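Local structure of designed CISK-PX domain (Synthetic construct, 4OXW) at residues M27-V32 with A40-Y45; M8-P13 with Y91-V96; P13-E18 with L76-L81. The protein is a computationally designed PX domain modelled on that of the kinase CISK, and probably binds membrane phosphoinositides as natural PX domains do. All blocks are in the same frame, centred on the assembly; numbering follows the deposited sequence.

In the fold
The three contacts show how a small alpha/beta domain is closed by packing a sheet against a long helix. Interaction 1 lies within the antiparallel sheet, pairing strands 25-34 and 37-44, its centre about 6 Å from that of the chain. Interactions 2 and 3 both join the edge strand 9-18 to helix 78-96, share Pro13, and have centres about 18 Å apart; their centres lie about 10 and 12 Å from that of interaction 1. Strand 9-18 pairs with 25-34, which ties all three together. In sequence, 8-13 and 13-18 come first, the hairpin follows, and 76-81 precedes 91-96, so the first strand and the long helix, distant in sequence, meet beside the hairpin.

Interaction 1. Residues M27-V32 with A40-Y45; sequences MYKIKV and AVYRRY. With SO4 (sulfate ion), chain B; SO4 (sulfate ion), chain C.
Strands 27-32 and 40-44 run antiparallel, their axes 4.3 Å apart at closest approach, as the two arms of the beta hairpin in the three-stranded sheet of the PX fold. Tyr28 pairs with Arg43 and Ile30 with Val41 through reciprocal backbone bonds; Ile30 N lies 2.8 Å from Val41 O. Between these rungs, Lys29 and Tyr42 form a non-hydrogen-bonded pair whose side chains run alongside each other in the same direction. The lysine chain, extended beyond CG, runs beside the Tyr42 ring, with CG 3.7 Å from Tyr42 CE1, and its CE reaches 3.7 Å from Ala40 CB. Met27 shares this face: its thioether passes Tyr42 at about a right angle, and CE rests 3.8 Å from Arg44 CG. On the other face, Ile30 CB meets Val41 CG2 at 3.9 Å, while Ile30 CD1 touches Arg43 CG. Tyr28 leaves the hairpin to pack on helix 78-96, and Arg43 NH2 bonds to Phe110 O. Arg44, at the N-cap position of the following helix, binds two sulfate ions, likely picked up from the crystallisation medium, at the edge of its guanidinium. Its NH2 serves both, donating to O2 of the chain B sulfate at 2.7 Å and to O1 of the chain C sulfate at 3.1 Å.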
loop_
_atom_site.group_PDB
_atom_site.type_symbol
_atom_site.label_atom_id
_atom_site.label_comp_id
_atom_site.label_asym_id
_atom_site.label_seq_id
_atom_site.Cartn_x
_atom_site.Cartn_y
_atom_site.Cartn_z
ATOM N N MET A 27 -8.950 -1.555 -4.419
ATOM C CA MET A 27 -8.056 -0.479 -4.025
ATOM C C MET A 27 -8.070 -0.309 -2.525
ATOM O O MET A 27 -9.073 -0.537 -1.861
ATOM C CB MET A 27 -8.463 0.808 -4.698
ATOM C CG MET A 27 -8.411 0.712 -6.206
ATOM S SD MET A 27 -7.487 2.078 -6.903
ATOM C CE MET A 27 -7.799 1.725 -8.639
ATOM N N TYR A 28 -6.921 0.076 -1.984
ATOM C CA TYR A 28 -6.720 0.236 -0.554
ATOM C C TYR A 28 -6.624 1.721 -0.301
ATOM O O TYR A 28 -5.892 2.406 -1.002
ATOM C CB TYR A 28 -5.431 -0.515 -0.057
ATOM C CG TYR A 28 -5.590 -2.016 -0.284
ATOM C CD1 TYR A 28 -6.200 -2.821 0.669
ATOM C CD2 TYR A 28 -5.234 -2.595 -1.480
ATOM C CE1 TYR A 28 -6.439 -4.165 0.451
ATOM C CE2 TYR A 28 -5.452 -3.951 -1.720
ATOM C CZ TYR A 28 -6.106 -4.738 -0.755
ATOM O OH TYR A 28 -6.369 -6.111 -0.944
ATOM N N LYS A 29 -7.417 2.214 0.647
ATOM C CA LYS A 29 -7.410 3.620 1.000
ATOM C C LYS A 29 -6.331 3.871 2.052
ATOM O O LYS A 29 -6.439 3.400 3.180
ATOM C CB LYS A 29 -8.792 4.004 1.547
ATOM C CG LYS A 29 -8.846 5.429 2.017
ATOM C CD LYS A 29 -10.207 5.793 2.582
ATOM C CE LYS A 29 -10.256 7.299 2.841
ATOM N NZ LYS A 29 -11.549 7.710 3.490
ATOM N N ILE A 30 -5.265 4.574 1.669
ATOM C CA ILE A 30 -4.196 4.920 2.601
ATOM C C ILE A 30 -4.461 6.353 3.144
ATOM O O ILE A 30 -4.506 7.321 2.365
ATOM C CB ILE A 30 -2.817 4.881 1.959
ATOM C CG1 ILE A 30 -2.614 3.581 1.135
ATOM C CG2 ILE A 30 -1.728 5.077 3.028
ATOM C CD1 ILE A 30 -1.328 3.565 0.341
ATOM N N LYS A 31 -4.649 6.453 4.448
ATOM C CA LYS A 31 -4.796 7.750 5.146
ATOM C C LYS A 31 -3.403 8.194 5.592
ATOM O O LYS A 31 -2.649 7.413 6.183
ATOM C CB LYS A 31 -5.743 7.623 6.359
ATOM C CG LYS A 31 -7.213 7.530 5.956
ATOM C CD LYS A 31 -8.162 7.435 7.149
ATOM C CE LYS A 31 -7.769 8.322 8.328
ATOM N NZ LYS A 31 -8.795 8.231 9.419
ATOM N N VAL A 32 -3.034 9.427 5.235
ATOM C CA VAL A 32 -1.690 9.933 5.437
ATOM C C VAL A 32 -1.838 11.203 6.280
ATOM O O VAL A 32 -2.672 12.029 5.982
ATOM C CB VAL A 32 -0.995 10.257 4.121
ATOM C CG1 VAL A 32 0.439 10.736 4.363
ATOM C CG2 VAL A 32 -1.009 9.066 3.177
ATOM N N ALA A 40 -5.904 11.249 1.768
ATOM C CA ALA A 40 -5.959 9.829 1.423
ATOM C C ALA A 40 -5.525 9.640 -0.017
ATOM O O ALA A 40 -5.762 10.495 -0.867
ATOM C CB ALA A 40 -7.379 9.331 1.592
ATOM N N VAL A 41 -4.926 8.489 -0.299
ATOM C CA VAL A 41 -4.613 8.077 -1.652
ATOM C C VAL A 41 -5.169 6.669 -1.745
ATOM O O VAL A 41 -5.319 5.967 -0.732
ATOM C CB VAL A 41 -3.109 8.088 -2.008
ATOM C CG1 VAL A 41 -2.597 9.550 -1.972
ATOM C CG2 VAL A 41 -2.296 7.204 -1.075
ATOM N N TYR A 42 -5.437 6.257 -2.968
ATOM C CA TYR A 42 -5.934 4.920 -3.184
ATOM C C TYR A 42 -4.948 4.154 -4.021
ATOM O O TYR A 42 -4.539 4.645 -5.086
ATOM C CB TYR A 42 -7.285 5.006 -3.926
ATOM C CG TYR A 42 -8.305 5.680 -3.091
ATOM C CD1 TYR A 42 -9.147 4.958 -2.314
ATOM C CD2 TYR A 42 -8.357 7.060 -3.025
ATOM C CE1 TYR A 42 -10.067 5.594 -1.511
ATOM C CE2 TYR A 42 -9.258 7.702 -2.221
ATOM C CZ TYR A 42 -10.123 6.952 -1.469
ATOM O OH TYR A 42 -11.043 7.566 -0.648
ATOM N N ARG A 43 -4.623 2.926 -3.628
ATOM C CA ARG A 43 -3.612 2.128 -4.314
ATOM C C ARG A 43 -3.997 0.680 -4.392
ATOM O O ARG A 43 -4.460 0.073 -3.423
ATOM C CB ARG A 43 -2.238 2.225 -3.599
ATOM C CG ARG A 43 -1.732 3.657 -3.529
ATOM C CD ARG A 43 -1.193 4.134 -4.895
ATOM N NE ARG A 43 -0.679 5.499 -4.768
ATOM C CZ ARG A 43 -1.212 6.575 -5.287
ATOM N NH1 ARG A 43 -2.322 6.515 -6.021
ATOM N NH2 ARG A 43 -0.647 7.761 -5.076
ATOM N N ARG A 44 -3.735 0.087 -5.531
ATOM C CA ARG A 44 -3.925 -1.360 -5.718
ATOM C C ARG A 44 -2.737 -2.150 -5.224
ATOM O O ARG A 44 -1.631 -1.609 -5.099
ATOM C CB ARG A 44 -4.091 -1.673 -7.258
ATOM C CG ARG A 44 -5.230 -0.991 -7.933
ATOM C CD ARG A 44 -5.054 -1.096 -9.451
ATOM N NE ARG A 44 -5.027 -2.498 -9.850
ATOM C CZ ARG A 44 -4.453 -2.944 -10.963
ATOM N NH1 ARG A 44 -3.861 -2.092 -11.806
ATOM N NH2 ARG A 44 -4.488 -4.238 -11.254
ATOM N N TYR A 45 -2.916 -3.444 -4.991
ATOM C CA TYR A 45 -1.814 -4.307 -4.603
ATOM C C TYR A 45 -0.671 -4.193 -5.604
ATOM O O TYR A 45 0.503 -4.149 -5.229
ATOM C CB TYR A 45 -2.214 -5.797 -4.516
ATOM C CG TYR A 45 -1.044 -6.695 -4.214
ATOM C CD1 TYR A 45 -0.573 -6.865 -2.912
ATOM C CD2 TYR A 45 -0.384 -7.407 -5.230
ATOM C CE1 TYR A 45 0.509 -7.686 -2.633
ATOM C CE2 TYR A 45 0.693 -8.201 -4.948
ATOM C CZ TYR A 45 1.162 -8.336 -3.666
ATOM O OH TYR A 45 2.232 -9.150 -3.380
HETATM S S SO4 B . -4.332 -6.020 -8.283
HETATM O O1 SO4 B . -5.090 -6.534 -7.088
HETATM O O2 SO4 B . -5.428 -5.787 -9.276
HETATM O O3 SO4 B . -3.412 -4.876 -8.096
HETATM O O4 SO4 B . -3.428 -7.111 -8.671
HETATM S S SO4 C . -2.322 -4.447 -14.664
HETATM O O1 SO4 C . -3.249 -5.302 -13.882
HETATM O O2 SO4 C . -2.825 -4.284 -16.056
HETATM O O3 SO4 C . -2.215 -3.086 -14.059
HETATM O O4 SO4 C . -0.976 -5.069 -14.692
#

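Interaction 2. Residues M8-P13 with Y91-V96; sequences MKVSIP and YIQRIV
Val10 meets helix 91-96 in two ways, through its side chain and through its carbonyl oxygen, where a strand of the antiparallel sheet packs on the long helix of the PX fold. Its CG2 branch rests 3.7 Å from Gln93 CG and 3.9 Å from Ile92 CG2, while CG1 makes a looser contact with Val96 CG2. Gln93 NE2 donates to Val10 O at 2.9 Å in a fairly straight bond (168°), the acceptor lying only 5° out of the amide plane. In Gln93, CD is anti to CA (chi2 175°), which carries the amide out from the helix, and the two side chains pass each other head to tail. At the N-terminal end of the segment, Met8 crosses Val96 at about a right angle, with CB 3.6 Å from Val96 CG1. Farther along, Ile12 CD1 approaches Ile92 CG2 at 4.2 Å. In the next shell, Glu89 OE2 accepts from Ile12 N and Lys85 NZ donates to Pro13 O, so polar side chains of the same helix engage the strand's backbone beyond Val10. Strand and helix run nearly antiparallel. Strand 25-34 pairs with 9-18 through Lys9 with Lys33 and Ser11 with Lys31, while helix 105-112 adds Phe110 against Ile92 and Leu111 against both Met8 and Val96.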
loop_
_atom_site.group_PDB
_atom_site.type_symbol
_atom_site.label_atom_id
_atom_site.label_comp_id
_atom_site.label_asym_id
_atom_site.label_seq_id
_atom_site.Cartn_x
_atom_site.Cartn_y
_atom_site.Cartn_z
ATOM N N MET A 8 5.493 11.463 9.657
ATOM C CA MET A 8 4.392 10.960 8.778
ATOM C C MET A 8 3.752 9.691 9.342
ATOM O O MET A 8 4.441 8.704 9.606
ATOM C CB MET A 8 4.911 10.713 7.366
ATOM C CG MET A 8 3.832 10.354 6.357
ATOM S SD MET A 8 4.370 10.619 4.652
ATOM C CE MET A 8 4.552 12.400 4.614
ATOM N N LYS A 9 2.432 9.734 9.520
ATOM C CA LYS A 9 1.667 8.648 10.133
ATOM C C LYS A 9 0.802 8.128 8.980
ATOM O O LYS A 9 0.196 8.942 8.296
ATOM C CB LYS A 9 0.781 9.221 11.249
ATOM C CG LYS A 9 0.444 8.257 12.368
ATOM C CD LYS A 9 0.337 8.960 13.723
ATOM C CE LYS A 9 -1.070 9.483 13.984
ATOM N NZ LYS A 9 -1.096 10.633 14.933
ATOM N N VAL A 10 0.809 6.804 8.736
ATOM C CA VAL A 10 -0.023 6.195 7.691
ATOM C C VAL A 10 -0.868 5.056 8.230
ATOM O O VAL A 10 -0.494 4.404 9.212
ATOM C CB VAL A 10 0.817 5.687 6.511
ATOM C CG1 VAL A 10 1.513 6.872 5.855
ATOM C CG2 VAL A 10 1.860 4.678 6.986
ATOM N N SER A 11 -2.025 4.837 7.627
ATOM C CA SER A 11 -2.895 3.715 7.984
ATOM C C SER A 11 -3.748 3.362 6.772
ATOM O O SER A 11 -3.776 4.107 5.798
ATOM C CB SER A 11 -3.825 4.056 9.168
ATOM O OG SER A 11 -4.695 5.142 8.865
ATOM N N ILE A 12 -4.339 2.166 6.793
ATOM C CA ILE A 12 -5.213 1.700 5.735
ATOM C C ILE A 12 -6.524 1.214 6.349
ATOM O O ILE A 12 -6.671 0.027 6.723
ATOM C CB ILE A 12 -4.559 0.571 4.877
ATOM C CG1 ILE A 12 -3.195 1.021 4.378
ATOM C CG2 ILE A 12 -5.476 0.239 3.700
ATOM C CD1 ILE A 12 -2.489 -0.024 3.525
ATOM N N PRO A 13 -7.474 2.153 6.511
ATOM C CA PRO A 13 -8.722 1.829 7.215
ATOM C C PRO A 13 -9.614 0.867 6.446
ATOM O O PRO A 13 -10.310 0.035 7.054
ATOM C CB PRO A 13 -9.389 3.203 7.370
ATOM C CG PRO A 13 -8.728 4.092 6.368
ATOM C CD PRO A 13 -7.315 3.598 6.313
ATOM N N TYR A 91 3.211 -3.006 6.192
ATOM C CA TYR A 91 4.279 -2.732 5.211
ATOM C C TYR A 91 4.563 -1.231 5.037
ATOM O O TYR A 91 5.698 -0.760 5.205
ATOM C CB TYR A 91 3.902 -3.317 3.867
ATOM C CG TYR A 91 4.930 -3.084 2.776
ATOM C CD1 TYR A 91 6.029 -3.933 2.648
ATOM C CD2 TYR A 91 4.778 -2.054 1.853
ATOM C CE1 TYR A 91 6.990 -3.711 1.667
ATOM C CE2 TYR A 91 5.706 -1.835 0.851
ATOM C CZ TYR A 91 6.823 -2.648 0.771
ATOM O OH TYR A 91 7.733 -2.400 -0.221
ATOM N N ILE A 92 3.516 -0.475 4.710
ATOM C CA ILE A 92 3.703 0.939 4.441
ATOM C C ILE A 92 4.083 1.695 5.734
ATOM O O ILE A 92 4.874 2.656 5.685
ATOM C CB ILE A 92 2.511 1.562 3.657
ATOM C CG1 ILE A 92 2.910 2.921 3.075
ATOM C CG2 ILE A 92 1.263 1.685 4.533
ATOM C CD1 ILE A 92 4.031 2.911 2.046
ATOM N N GLN A 93 3.586 1.234 6.874
ATOM C CA GLN A 93 4.018 1.837 8.188
ATOM C C GLN A 93 5.500 1.628 8.413
ATOM O O GLN A 93 6.213 2.534 8.889
ATOM C CB GLN A 93 3.177 1.285 9.349
ATOM C CG GLN A 93 1.775 1.810 9.350
ATOM C CD GLN A 93 0.854 1.206 10.400
ATOM O OE1 GLN A 93 1.142 0.175 10.988
ATOM N NE2 GLN A 93 -0.283 1.864 10.630
ATOM N N ARG A 94 5.973 0.427 8.082
ATOM C CA ARG A 94 7.379 0.136 8.221
ATOM C C ARG A 94 8.199 0.974 7.286
ATOM O O ARG A 94 9.270 1.446 7.656
ATOM C CB ARG A 94 7.614 -1.325 7.970
ATOM C CG ARG A 94 7.286 -2.181 9.164
ATOM C CD ARG A 94 8.522 -2.285 10.063
ATOM N NE ARG A 94 8.259 -2.859 11.388
ATOM C CZ ARG A 94 7.763 -4.078 11.603
ATOM N NH1 ARG A 94 7.436 -4.868 10.577
ATOM N NH2 ARG A 94 7.573 -4.493 12.851
ATOM N N ILE A 95 7.747 1.150 6.047
ATOM C CA ILE A 95 8.458 2.022 5.134
ATOM C C ILE A 95 8.612 3.435 5.689
ATOM O O ILE A 95 9.717 3.986 5.666
ATOM C CB ILE A 95 7.741 2.070 3.750
ATOM C CG1 ILE A 95 7.855 0.721 3.065
ATOM C CG2 ILE A 95 8.270 3.229 2.904
ATOM C CD1 ILE A 95 9.176 0.421 2.439
ATOM N N VAL A 96 7.533 4.035 6.178
ATOM C CA VAL A 96 7.538 5.449 6.535
ATOM C C VAL A 96 8.285 5.639 7.873
ATOM O O VAL A 96 8.673 6.766 8.204
ATOM C CB VAL A 96 6.116 5.987 6.584
ATOM C CG1 VAL A 96 5.997 7.319 7.299
ATOM C CG2 VAL A 96 5.649 6.109 5.136
#

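Interaction 3. Residues P13-E18 with L76-L81; sequences PDFEKE and LDEQIL
Phe15 and Leu81 form the apolar centre of this contact between strand 13-18 and the first turn of helix 78-96. A chi1 of 66° puts Phe15 CG between the backbone N and the carbonyl carbon; the ring turns one face to Leu81. Leu81 CB sits over that face, offset toward the rim, in a CH-pi contact 4.0 Å from the ring centroid; its nearest ring atom is Phe15 CE2, 3.6 Å away. The two side chains cross at about a right angle, and Leu81 CD1 reaches Phe15 CE1 at 3.9 Å. Glu78 comes to the same ring from its edge, CG lying 4.2 Å from Phe15 CZ. Two residues along the strand, Lys17 extends beyond CG and carries its ammonium toward the helix, where NZ lies 4.0 Å from Leu81 CD1. The main polar partner of Lys17 NZ is Ala75 O, to which it is hydrogen-bonded. Glu78 bends at chi2 (99°), which sets CD off to the side; its OE2 lies 3.7 Å from Lys17 NZ, adding a long salt bridge. Asp77 caps that helix: its OD1 accepts from Gln79 N at 2.7 Å and weakly from Ile80 N. Tyr28 touches both Phe15 and Leu81, extending the apolar patch across the sheet. Such packing of a helix start on the outer strand of an antiparallel sheet belongs to the sheet-and-helix PX fold.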
loop_
_atom_site.group_PDB
_atom_site.type_symbol
_atom_site.label_atom_id
_atom_site.label_comp_id
_atom_site.label_asym_id
_atom_site.label_seq_id
_atom_site.Cartn_x
_atom_site.Cartn_y
_atom_site.Cartn_z
ATOM N N PRO A 13 -7.474 2.153 6.511
ATOM C CA PRO A 13 -8.722 1.829 7.215
ATOM C C PRO A 13 -9.614 0.867 6.446
ATOM O O PRO A 13 -10.310 0.035 7.054
ATOM C CB PRO A 13 -9.389 3.203 7.370
ATOM C CG PRO A 13 -8.728 4.092 6.368
ATOM C CD PRO A 13 -7.315 3.598 6.313
ATOM N N ASP A 14 -9.587 0.957 5.120
ATOM C CA ASP A 14 -10.497 0.175 4.292
ATOM C C ASP A 14 -9.928 -0.169 2.950
ATOM O O ASP A 14 -9.007 0.511 2.468
ATOM C CB ASP A 14 -11.751 0.978 3.979
ATOM C CG ASP A 14 -12.387 1.562 5.188
ATOM O OD1 ASP A 14 -13.048 0.798 5.924
ATOM O OD2 ASP A 14 -12.232 2.785 5.379
ATOM N N PHE A 15 -10.514 -1.200 2.343
ATOM C CA PHE A 15 -10.404 -1.457 0.916
ATOM C C PHE A 15 -11.761 -1.167 0.246
ATOM O O PHE A 15 -12.820 -1.089 0.916
ATOM C CB PHE A 15 -9.924 -2.877 0.647
ATOM C CG PHE A 15 -10.859 -3.933 1.064
ATOM C CD1 PHE A 15 -11.986 -4.197 0.329
ATOM C CD2 PHE A 15 -10.634 -4.660 2.213
ATOM C CE1 PHE A 15 -12.880 -5.186 0.742
ATOM C CE2 PHE A 15 -11.495 -5.652 2.607
ATOM C CZ PHE A 15 -12.633 -5.901 1.886
ATOM N N GLU A 16 -11.725 -0.954 -1.057
ATOM C CA GLU A 16 -12.914 -0.604 -1.822
ATOM C C GLU A 16 -12.817 -1.300 -3.165
ATOM O O GLU A 16 -11.731 -1.432 -3.734
ATOM C CB GLU A 16 -12.963 0.902 -2.051
ATOM C CG GLU A 16 -13.176 1.676 -0.762
ATOM C CD GLU A 16 -13.150 3.174 -0.927
ATOM O OE1 GLU A 16 -13.144 3.650 -2.086
ATOM O OE2 GLU A 16 -13.139 3.864 0.120
ATOM N N LYS A 17 -13.948 -1.732 -3.702
ATOM C CA LYS A 17 -13.946 -2.354 -5.027
ATOM C C LYS A 17 -14.519 -1.396 -6.028
ATOM O O LYS A 17 -15.636 -0.931 -5.861
ATOM C CB LYS A 17 -14.739 -3.648 -5.024
ATOM C CG LYS A 17 -14.482 -4.512 -3.802
ATOM C CD LYS A 17 -14.818 -5.974 -4.064
ATOM C CE LYS A 17 -14.912 -6.769 -2.771
ATOM N NZ LYS A 17 -14.972 -8.245 -2.982
ATOM N N GLU A 18 -13.741 -1.098 -7.060
ATOM C CA GLU A 18 -14.089 -0.075 -8.029
ATOM C C GLU A 18 -14.093 -0.730 -9.393
ATOM O O GLU A 18 -13.433 -1.753 -9.602
ATOM C CB GLU A 18 -13.061 1.069 -8.003
ATOM C CG GLU A 18 -12.618 1.490 -6.602
ATOM C CD GLU A 18 -11.589 2.609 -6.615
ATOM O OE1 GLU A 18 -10.975 2.886 -5.555
ATOM O OE2 GLU A 18 -11.397 3.217 -7.691
ATOM N N LEU A 76 -13.422 -12.419 -4.629
ATOM C CA LEU A 76 -14.577 -12.925 -3.902
ATOM C C LEU A 76 -14.342 -12.948 -2.402
ATOM O O LEU A 76 -15.274 -12.708 -1.632
ATOM C CB LEU A 76 -14.936 -14.340 -4.383
ATOM C CG LEU A 76 -16.065 -15.049 -3.629
ATOM C CD1 LEU A 76 -17.388 -14.344 -3.892
ATOM C CD2 LEU A 76 -16.139 -16.524 -4.005
ATOM N N ASP A 77 -13.110 -13.237 -1.981
ATOM C CA ASP A 77 -12.901 -13.540 -0.586
ATOM C C ASP A 77 -12.488 -12.334 0.240
ATOM O O ASP A 77 -11.352 -11.897 0.253
ATOM C CB ASP A 77 -11.972 -14.721 -0.370
ATOM C CG ASP A 77 -12.144 -15.334 1.017
ATOM O OD1 ASP A 77 -12.566 -14.603 1.934
ATOM O OD2 ASP A 77 -11.872 -16.547 1.206
ATOM N N GLU A 78 -13.449 -11.799 0.974
ATOM C CA GLU A 78 -13.185 -10.671 1.826
ATOM C C GLU A 78 -12.335 -11.023 2.987
ATOM O O GLU A 78 -11.708 -10.148 3.557
ATOM C CB GLU A 78 -14.507 -10.034 2.310
ATOM C CG GLU A 78 -15.161 -9.178 1.234
ATOM C CD GLU A 78 -16.270 -9.899 0.516
ATOM O OE1 GLU A 78 -16.326 -11.145 0.632
ATOM O OE2 GLU A 78 -17.083 -9.223 -0.154
ATOM N N GLN A 79 -12.269 -12.296 3.383
ATOM C CA GLN A 79 -11.444 -12.647 4.475
ATOM C C GLN A 79 -9.960 -12.497 4.047
ATOM O O GLN A 79 -9.127 -11.984 4.813
ATOM C CB GLN A 79 -11.759 -14.055 4.937
ATOM C CG GLN A 79 -10.624 -14.808 5.568
ATOM C CD GLN A 79 -10.951 -16.290 5.661
ATOM O OE1 GLN A 79 -11.280 -16.789 6.739
ATOM N NE2 GLN A 79 -10.901 -16.994 4.516
ATOM N N ILE A 80 -9.681 -12.926 2.823
ATOM C CA ILE A 80 -8.318 -12.740 2.227
ATOM C C ILE A 80 -7.978 -11.240 2.111
ATOM O O ILE A 80 -6.867 -10.805 2.437
ATOM C CB ILE A 80 -8.255 -13.405 0.839
ATOM C CG1 ILE A 80 -8.170 -14.927 1.011
ATOM C CG2 ILE A 80 -7.098 -12.874 0.013
ATOM C CD1 ILE A 80 -8.197 -15.659 -0.316
ATOM N N LEU A 81 -8.937 -10.457 1.650
ATOM C CA LEU A 81 -8.746 -8.992 1.531
ATOM C C LEU A 81 -8.527 -8.313 2.885
ATOM O O LEU A 81 -7.691 -7.412 2.996
ATOM C CB LEU A 81 -9.886 -8.334 0.757
ATOM C CG LEU A 81 -10.155 -8.748 -0.689
ATOM C CD1 LEU A 81 -11.358 -8.105 -1.337
ATOM C CD2 LEU A 81 -8.888 -8.564 -1.532
#